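Local coordinates for YohF (Salmonella typhimurium, PDB 6WON), which probably acts as an oxidoreductase of the short-chain dehydrogenase/reductase family, with acetoin as its likely substrate, at residues E74-I77 with Q78-R82; I99-P102 with F103-R107; H217-A220 with S221-W225. One frame throughout, in Å; residues are numbered along the deposited sequence.

Interaction 1: E74-I77 with Q78-R82; sequences EHLI and QRLGR
Glu74 O accepts the backbone N-H of Gln78, His75 O that of Arg79, Leu76 O that of Leu80 and Ile77 O that of Gly81, so i to i+4 bonding runs to the C-terminal end of helix 71-80. Along one side of the helix the same first pair meets again through side chains. Gln78 NE2 gives a hydrogen bond of 2.8 Å to Glu74 OE2, reaching it from above the carboxylate plane, with the amide and carboxylate planes 37° apart. Glu74 makes this possible by carrying CG anti to its N (chi1 173°) and bending at chi2; its other oxygen, OE1, is held by His127 of helix 103-131. On the buried side Leu76 and Leu80 lie side by side, CG of Leu76 3.9 Å from CD1 of Leu80. These branched apolar residues suit a face that rests on strands 6-9 and 56-60. Leu76 CD1 also lies over one face of the Arg79 guanidinium, whose NH2 is bound by Glu57 and Thr58 O. Gly81 has positive phi (90°), where a CB would press on the preceding carbonyl oxygen, and it turns the chain out of the helix toward Arg82, which pairs with Asp84. This is the glycine-terminated helix end of a beta-alpha-beta crossover, here joining strands 56-60 and 85-88 of the Rossmann fold.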
# COMPACT_ATOMS: atom_id res chain seq x y z
N GLU B 74 2.69 -8.42 -33.53
CA GLU B 74 1.68 -9.06 -34.36
C GLU B 74 2.32 -10.02 -35.36
O GLU B 74 1.78 -11.09 -35.64
CB GLU B 74 0.84 -8.01 -35.08
CG GLU B 74 -0.13 -8.56 -36.12
CD GLU B 74 -1.25 -9.39 -35.50
OE1 GLU B 74 -1.49 -9.28 -34.28
OE2 GLU B 74 -1.90 -10.16 -36.25
N HIS B 75 3.50 -9.66 -35.89
CA HIS B 75 4.17 -10.55 -36.83
C HIS B 75 4.66 -11.82 -36.14
O HIS B 75 4.56 -12.92 -36.70
CB HIS B 75 5.33 -9.83 -37.51
CG HIS B 75 4.93 -8.60 -38.25
ND1 HIS B 75 3.96 -8.61 -39.24
CD2 HIS B 75 5.35 -7.32 -38.15
CE1 HIS B 75 3.81 -7.39 -39.71
NE2 HIS B 75 4.64 -6.59 -39.07
N LEU B 76 5.21 -11.68 -34.93
CA LEU B 76 5.67 -12.85 -34.18
C LEU B 76 4.50 -13.78 -33.87
O LEU B 76 4.58 -14.99 -34.09
CB LEU B 76 6.37 -12.39 -32.90
CG LEU B 76 7.11 -13.43 -32.06
CD1 LEU B 76 8.09 -14.23 -32.91
CD2 LEU B 76 7.85 -12.75 -30.89
N ILE B 77 3.39 -13.22 -33.36
CA ILE B 77 2.19 -14.01 -33.12
C ILE B 77 1.80 -14.79 -34.37
O ILE B 77 1.54 -16.00 -34.32
CB ILE B 77 1.04 -13.11 -32.64
CG1 ILE B 77 1.40 -12.45 -31.30
CG2 ILE B 77 -0.25 -13.91 -32.51
CD1 ILE B 77 0.40 -11.39 -30.86
N GLN B 78 1.77 -14.10 -35.53
CA GLN B 78 1.40 -14.78 -36.77
C GLN B 78 2.33 -15.94 -37.07
O GLN B 78 1.88 -17.00 -37.52
CB GLN B 78 1.40 -13.78 -37.93
CG GLN B 78 0.29 -12.74 -37.86
CD GLN B 78 -1.10 -13.34 -37.88
OE1 GLN B 78 -1.38 -14.27 -38.64
NE2 GLN B 78 -1.99 -12.82 -37.04
N ARG B 79 3.63 -15.77 -36.83
CA ARG B 79 4.56 -16.86 -37.09
C ARG B 79 4.31 -18.03 -36.15
O ARG B 79 4.34 -19.19 -36.57
CB ARG B 79 6.00 -16.37 -36.99
CG ARG B 79 6.50 -15.72 -38.27
CD ARG B 79 7.64 -14.76 -38.01
NE ARG B 79 8.78 -15.43 -37.40
CZ ARG B 79 9.87 -14.81 -36.96
NH1 ARG B 79 9.96 -13.49 -37.06
NH2 ARG B 79 10.87 -15.50 -36.43
N LEU B 80 4.03 -17.75 -34.88
CA LEU B 80 3.80 -18.82 -33.93
C LEU B 80 2.39 -19.38 -34.02
O LEU B 80 2.16 -20.51 -33.57
CB LEU B 80 4.09 -18.32 -32.52
CG LEU B 80 5.57 -18.01 -32.30
CD1 LEU B 80 5.78 -17.00 -31.18
CD2 LEU B 80 6.35 -19.31 -32.04
N GLY B 81 1.45 -18.63 -34.60
CA GLY B 81 0.11 -19.12 -34.86
C GLY B 81 -0.89 -18.88 -33.75
O GLY B 81 -2.07 -19.21 -33.92
N ARG B 82 -0.47 -18.31 -32.62
CA ARG B 82 -1.34 -18.03 -31.48
C ARG B 82 -0.47 -17.40 -30.40
O ARG B 82 0.77 -17.37 -30.51
CB ARG B 82 -2.01 -19.30 -30.95
CG ARG B 82 -1.02 -20.33 -30.43
CD ARG B 82 -1.72 -21.53 -29.81
NE ARG B 82 -2.56 -21.16 -28.66
CZ ARG B 82 -3.87 -21.34 -28.62
NH1 ARG B 82 -4.51 -21.88 -29.66
NH2 ARG B 82 -4.56 -21.00 -27.53

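Interaction 2: I99-P102 with F103-R107; sequences IDMP and FTQWR
Helix 103-131 starts here, with Pro102 at the N-cap and its carbonyl turned to Trp106 and Gln105 in the first turn. Trp106 N donates to Pro102 O over 3.1 Å at a nearly straight N-H...O angle of 171°, and Gln105 N makes a weak bond to the same oxygen. Proline suits this place: its ring fixes phi and it has no N-H to satisfy, while its carbonyl serves the first turn. The ring also packs against the turn, its CB 3.8 Å from Thr104 CG2 and its CD 3.7 Å from Gln105 OE1.

Met101 reaches further along the turn, to Trp106. With CG anti to the backbone N (chi1 -173°), its chain runs out straight before curling at SD, which sets CE at the edge of the Trp106 ring, near its plane and 3.9 Å from CE3. Halfway along, Met101 CG passes 3.7 Å from Gln105 OE1, the two side chains crossing at about a right angle; that oxygen is bound by Ser96 OG. In short-chain dehydrogenases the helix at this position commonly packs against its counterpart in a partner subunit, and YohF fits the pattern. Trp106 NE1 is hydrogen-bonded to Asp115 of the second subunit, the indole stacks with Phe118 of that subunit, and Met101 O accepts from its Gln122. A large flat residue with one N-H suits such a seam, offering ring surface for stacking and a single polar atom that finds a partner. One turn round, the aliphatic part of Arg107 lies over a face of Phe103, with CG 3.7 Å above the ring plane and offset toward the rim, while its NH2 forms a salt bridge with Asp115 of the same chain.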
# COMPACT_ATOMS: atom_id res chain seq x y z
N ILE B 99 14.62 18.16 -11.56
CA ILE B 99 14.52 19.60 -11.78
C ILE B 99 14.96 19.99 -13.19
O ILE B 99 14.50 21.02 -13.72
CB ILE B 99 15.33 20.36 -10.71
CG1 ILE B 99 14.92 21.84 -10.67
CG2 ILE B 99 16.85 20.21 -10.93
CD1 ILE B 99 13.43 22.04 -10.37
N ASP B 100 15.81 19.18 -13.82
CA ASP B 100 16.46 19.53 -15.08
C ASP B 100 16.07 18.63 -16.25
O ASP B 100 16.49 18.91 -17.38
CB ASP B 100 17.99 19.46 -14.94
CG ASP B 100 18.56 20.68 -14.28
OD1 ASP B 100 17.87 21.73 -14.30
OD2 ASP B 100 19.69 20.59 -13.74
N MET B 101 15.32 17.57 -16.01
CA MET B 101 15.07 16.57 -17.04
C MET B 101 14.42 17.19 -18.27
O MET B 101 13.35 17.80 -18.15
CB MET B 101 14.18 15.47 -16.47
CG MET B 101 14.02 14.30 -17.42
SD MET B 101 12.98 12.98 -16.77
CE MET B 101 12.56 13.61 -15.14
N PRO B 102 15.01 17.06 -19.46
CA PRO B 102 14.33 17.52 -20.69
C PRO B 102 13.02 16.78 -20.91
O PRO B 102 12.89 15.59 -20.61
CB PRO B 102 15.34 17.20 -21.80
CG PRO B 102 16.65 17.02 -21.12
CD PRO B 102 16.36 16.55 -19.71
N PHE B 103 12.04 17.49 -21.47
CA PHE B 103 10.78 16.84 -21.82
C PHE B 103 11.00 15.65 -22.75
O PHE B 103 10.32 14.62 -22.63
CB PHE B 103 9.83 17.84 -22.46
CG PHE B 103 8.43 17.31 -22.66
CD1 PHE B 103 7.68 16.87 -21.58
CD2 PHE B 103 7.86 17.28 -23.93
CE1 PHE B 103 6.39 16.40 -21.75
CE2 PHE B 103 6.57 16.81 -24.12
CZ PHE B 103 5.83 16.35 -23.03
N THR B 104 11.97 15.74 -23.67
CA THR B 104 12.20 14.64 -24.60
C THR B 104 12.60 13.37 -23.85
O THR B 104 12.18 12.26 -24.22
CB THR B 104 13.26 15.02 -25.65
OG1 THR B 104 13.44 13.94 -26.57
CG2 THR B 104 14.60 15.35 -25.01
N GLN B 105 13.37 13.52 -22.78
CA GLN B 105 13.80 12.36 -22.02
C GLN B 105 12.64 11.78 -21.21
O GLN B 105 12.48 10.56 -21.13
CB GLN B 105 14.95 12.74 -21.10
CG GLN B 105 15.46 11.58 -20.29
CD GLN B 105 16.78 11.88 -19.62
OE1 GLN B 105 17.00 12.99 -19.11
NE2 GLN B 105 17.67 10.90 -19.62
N TRP B 106 11.83 12.65 -20.60
CA TRP B 106 10.61 12.21 -19.92
C TRP B 106 9.76 11.37 -20.87
O TRP B 106 9.32 10.27 -20.52
CB TRP B 106 9.83 13.45 -19.42
CG TRP B 106 8.48 13.18 -18.86
CD1 TRP B 106 7.28 13.20 -19.53
CD2 TRP B 106 8.16 12.88 -17.48
NE1 TRP B 106 6.25 12.92 -18.66
CE2 TRP B 106 6.76 12.71 -17.41
CE3 TRP B 106 8.92 12.71 -16.33
CZ2 TRP B 106 6.10 12.40 -16.21
CZ3 TRP B 106 8.27 12.40 -15.13
CH2 TRP B 106 6.88 12.25 -15.09
N ARG B 107 9.55 11.87 -22.09
CA ARG B 107 8.70 11.14 -23.03
C ARG B 107 9.36 9.86 -23.51
O ARG B 107 8.69 8.85 -23.71
CB ARG B 107 8.35 12.03 -24.22
CG ARG B 107 7.31 13.09 -23.91
CD ARG B 107 5.92 12.64 -24.32
NE ARG B 107 5.50 11.43 -23.62
CZ ARG B 107 5.36 10.23 -24.19
NH1 ARG B 107 5.60 10.05 -25.50
NH2 ARG B 107 4.96 9.20 -23.45

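Interaction 3: H217-A220 with S221-W225; sequences HEIA and SLVAW
Ser221 N gives its hydrogen to His217 O, and Ala224 N to Ala220 O, each over 2.8 Å. Val223 N reaches Ile219 O at 3.1 Å with a nearly straight N-H...O angle of 175°, while Leu222 N adds a weak bond to that oxygen. Several polar side chains reach the third subunit: Ser221 OG accepts the indole N-H (NE1) of Trp225 of that subunit, Trp225 NE1 of this chain donates likewise to Ser221 there, and His217 NE2 bonds Glu229 of that chain. Serine fits because it offers a hydroxyl without bulk, and its CB lies over one face of the His217 imidazole, 4.2 Å above the plane and toward the rim. On the inner side Ile219 CG2 and Val223 CG2 approach to 4.3 Å, both beta-branched residues packing on Val183 of strand 178-185. Ala220 and Ala224, one turn apart, keep the backbone close to Ala19 and Leu23 of helix 15-27. Sandwiched between the sheet of its own chain and a partner subunit, helix 216-226 packs on that subunit as the corresponding helix commonly does in tetrameric short-chain dehydrogenases.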
# COMPACT_ATOMS: atom_id res chain seq x y z
N HIS B 217 17.03 -16.03 -12.68
CA HIS B 217 16.18 -17.18 -12.36
C HIS B 217 15.22 -16.87 -11.22
O HIS B 217 14.07 -17.32 -11.24
CB HIS B 217 17.04 -18.40 -12.01
CG HIS B 217 16.23 -19.58 -11.56
ND1 HIS B 217 15.43 -20.30 -12.43
CD2 HIS B 217 16.07 -20.14 -10.34
CE1 HIS B 217 14.82 -21.26 -11.76
NE2 HIS B 217 15.19 -21.19 -10.49
N GLU B 218 15.64 -16.06 -10.24
CA GLU B 218 14.75 -15.75 -9.12
C GLU B 218 13.56 -14.87 -9.53
O GLU B 218 12.57 -14.81 -8.79
CB GLU B 218 15.55 -15.10 -7.97
CG GLU B 218 16.36 -16.14 -7.18
CD GLU B 218 17.47 -15.58 -6.28
OE1 GLU B 218 18.01 -14.47 -6.54
OE2 GLU B 218 17.82 -16.27 -5.30
N ILE B 219 13.62 -14.21 -10.69
CA ILE B 219 12.42 -13.59 -11.25
C ILE B 219 11.67 -14.56 -12.15
O ILE B 219 10.45 -14.70 -12.07
CB ILE B 219 12.78 -12.30 -12.02
CG1 ILE B 219 13.56 -11.34 -11.14
CG2 ILE B 219 11.51 -11.64 -12.54
CD1 ILE B 219 12.82 -10.97 -9.86
N ALA B 220 12.41 -15.23 -13.05
CA ALA B 220 11.79 -16.15 -14.00
C ALA B 220 10.95 -17.21 -13.30
O ALA B 220 9.87 -17.57 -13.77
CB ALA B 220 12.87 -16.79 -14.87
N SER B 221 11.42 -17.71 -12.15
CA SER B 221 10.68 -18.77 -11.46
C SER B 221 9.26 -18.33 -11.11
O SER B 221 8.30 -19.10 -11.29
CB SER B 221 11.44 -19.19 -10.21
OG SER B 221 10.76 -20.25 -9.56
N LEU B 222 9.10 -17.10 -10.63
CA LEU B 222 7.76 -16.63 -10.29
C LEU B 222 6.93 -16.39 -11.55
O LEU B 222 5.75 -16.74 -11.59
CB LEU B 222 7.84 -15.35 -9.47
CG LEU B 222 6.46 -14.81 -9.07
CD1 LEU B 222 5.73 -15.85 -8.20
CD2 LEU B 222 6.54 -13.45 -8.36
N VAL B 223 7.54 -15.79 -12.57
CA VAL B 223 6.85 -15.61 -13.85
C VAL B 223 6.33 -16.94 -14.37
O VAL B 223 5.19 -17.04 -14.84
CB VAL B 223 7.78 -14.92 -14.87
CG1 VAL B 223 7.15 -14.96 -16.26
CG2 VAL B 223 8.08 -13.47 -14.45
N ALA B 224 7.16 -17.99 -14.30
CA ALA B 224 6.71 -19.33 -14.70
C ALA B 224 5.51 -19.79 -13.87
O ALA B 224 4.55 -20.34 -14.42
CB ALA B 224 7.84 -20.35 -14.57
N TRP B 225 5.56 -19.60 -12.55
CA TRP B 225 4.43 -20.03 -11.73
C TRP B 225 3.15 -19.32 -12.14
O TRP B 225 2.09 -19.95 -12.23
CB TRP B 225 4.71 -19.79 -10.24
CG TRP B 225 3.50 -20.19 -9.42
CD1 TRP B 225 3.14 -21.46 -9.04
CD2 TRP B 225 2.47 -19.32 -8.93
NE1 TRP B 225 1.97 -21.42 -8.33
CE2 TRP B 225 1.53 -20.13 -8.26
CE3 TRP B 225 2.25 -17.94 -8.99
CZ2 TRP B 225 0.39 -19.61 -7.65
CZ3 TRP B 225 1.11 -17.42 -8.38
CH2 TRP B 225 0.20 -18.25 -7.72

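How the interactions relate
From the N terminus, the three contacts follow one another in series, and none nests within or crosses another. Each joins neighbouring segments, so none closes a long loop. Interaction 1 ends helix 71-80, on the way from strand 56-60 into strand 85-88. Interaction 2 starts helix 103-131, entered from the loop after that strand; the same helix supplies His127 to interaction 1. Interaction 3 lies in helix 216-226, between strands 178-185 and 238-241, about 34 Å centre to centre from interaction 2 and across the chain's centre. Interaction 2 meets the second subunit and interaction 3 the third, whereas no other chain touches interaction 1.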